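Local coordinates for type IV pilus assembly protein PilC (PDB 2WHN) that probably serves as an essential inner-membrane component of the type IV pilus machinery, controlling pilus assembly and disassembly and helping to localise the PilB ATPase, at residues Pro10-Asp14 / Leu103-Leu107. Residue numbers count along the deposited sequence, not the author numbering.
Sequences PGLKD and LEKEL
L12 extends its isobutyl group between L103 and L107, residues one helical turn apart, and also lies against the E106 backbone. Its chi1 t, chi2 p rotamer places L12 CD2 3.3 Å from L107 CA and 3.6 Å from L107 CD1, while L12 CD1 reaches L103 CD2 at 3.8 Å. The nearest CA pair is L12–L107, at 6.5 Å. L103 (m, t) and L107 (t, p) both direct CA-to-CB toward the other segment, and the L107 N to L103 O hydrogen bond, 2.8 Å, shows that they are one alpha-helical turn apart. At the margin, K13 lends its aliphatic stem, K13 CG lying 3.9 Å from L107 CD2, before the side chain leads away. No hydrogen bond crosses the interface; its 247 Å² of buried surface, both sides summed, is mainly leucine against leucine, with K13 and E106 at the edge. P10 is in a polyproline II conformation (phi/psi -57/137), G11 occupies the N-cap position, and L12–D14 are helical. D14, chi1 m, turns back so that D14 OD2 accepts a short hydrogen bond from G11 N, 2.5 Å: the N3-side-chain-to-N-cap-amide half of a capping box, G11 having no side chain to return the other half. Further along, L103 also packs on L15, A16 and S19, and E104 forms a salt bridge with R20. This reversed order of partners marks antiparallel packing of helix 12-28 on helix 92-109 in the all-helical N-terminal domain of a GSP F family protein.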
# COMPACT_ATOMS: atom_id res chain seq x y z
N PRO A 10 -10.43 -1.60 -4.83
CA PRO A 10 -9.45 -2.56 -4.30
C PRO A 10 -10.08 -3.55 -3.34
O PRO A 10 -10.87 -3.16 -2.48
CB PRO A 10 -8.45 -1.66 -3.55
CG PRO A 10 -8.63 -0.30 -4.14
CD PRO A 10 -10.06 -0.20 -4.53
N GLY A 11 -9.73 -4.82 -3.47
CA GLY A 11 -10.17 -5.84 -2.53
C GLY A 11 -9.07 -6.27 -1.57
O GLY A 11 -7.97 -5.69 -1.56
N LEU A 12 -9.38 -7.25 -0.74
CA LEU A 12 -8.39 -7.85 0.14
C LEU A 12 -7.21 -8.39 -0.67
O LEU A 12 -6.06 -8.21 -0.29
CB LEU A 12 -9.02 -8.99 0.95
CG LEU A 12 -8.05 -9.81 1.81
CD1 LEU A 12 -7.36 -8.93 2.84
CD2 LEU A 12 -8.77 -10.97 2.50
N LYS A 13 -7.52 -9.07 -1.78
CA LYS A 13 -6.47 -9.61 -2.63
C LYS A 13 -5.56 -8.49 -3.13
O LYS A 13 -4.34 -8.58 -3.00
CB LYS A 13 -7.07 -10.37 -3.82
CG LYS A 13 -6.10 -11.36 -4.45
CD LYS A 13 -6.70 -12.05 -5.67
CE LYS A 13 -7.09 -11.04 -6.74
NZ LYS A 13 -6.05 -9.98 -6.91
N ASP A 14 -6.15 -7.43 -3.65
CA ASP A 14 -5.39 -6.30 -4.17
C ASP A 14 -4.43 -5.75 -3.12
O ASP A 14 -3.27 -5.47 -3.40
CB ASP A 14 -6.32 -5.20 -4.66
CG ASP A 14 -7.33 -5.70 -5.68
OD1 ASP A 14 -6.99 -5.75 -6.89
OD2 ASP A 14 -8.46 -6.04 -5.28
N LEU A 103 -2.16 -10.33 5.91
CA LEU A 103 -3.22 -10.15 4.92
C LEU A 103 -3.36 -11.39 4.04
O LEU A 103 -4.48 -11.83 3.74
CB LEU A 103 -2.94 -8.92 4.06
CG LEU A 103 -3.16 -7.58 4.76
CD1 LEU A 103 -2.55 -6.43 3.97
CD2 LEU A 103 -4.64 -7.34 5.01
N GLU A 104 -2.23 -11.99 3.68
CA GLU A 104 -2.23 -13.22 2.90
C GLU A 104 -2.99 -14.33 3.62
O GLU A 104 -3.68 -15.12 2.99
CB GLU A 104 -0.80 -13.67 2.62
CG GLU A 104 -0.19 -13.05 1.38
CD GLU A 104 1.32 -12.96 1.47
OE1 GLU A 104 1.88 -13.45 2.48
OE2 GLU A 104 1.94 -12.42 0.53
N LYS A 105 -2.84 -14.39 4.94
CA LYS A 105 -3.50 -15.43 5.72
C LYS A 105 -4.98 -15.13 5.93
O LYS A 105 -5.82 -16.03 5.86
CB LYS A 105 -2.79 -15.62 7.06
CG LYS A 105 -1.50 -16.44 6.95
CD LYS A 105 -0.82 -16.60 8.30
CE LYS A 105 0.14 -15.46 8.58
NZ LYS A 105 0.51 -15.39 10.03
N GLU A 106 -5.31 -13.86 6.15
CA GLU A 106 -6.70 -13.41 6.15
C GLU A 106 -7.35 -13.79 4.83
O GLU A 106 -8.46 -14.33 4.80
CB GLU A 106 -6.77 -11.89 6.36
CG GLU A 106 -8.02 -11.42 7.10
CD GLU A 106 -8.40 -9.98 6.78
OE1 GLU A 106 -7.51 -9.10 6.82
OE2 GLU A 106 -9.59 -9.73 6.49
N LEU A 107 -6.64 -13.55 3.73
CA LEU A 107 -7.14 -13.86 2.40
C LEU A 107 -7.49 -15.33 2.24
O LEU A 107 -8.58 -15.67 1.77
CB LEU A 107 -6.12 -13.45 1.34
CG LEU A 107 -6.53 -13.63 -0.12
CD1 LEU A 107 -7.80 -12.84 -0.42
CD2 LEU A 107 -5.40 -13.21 -1.05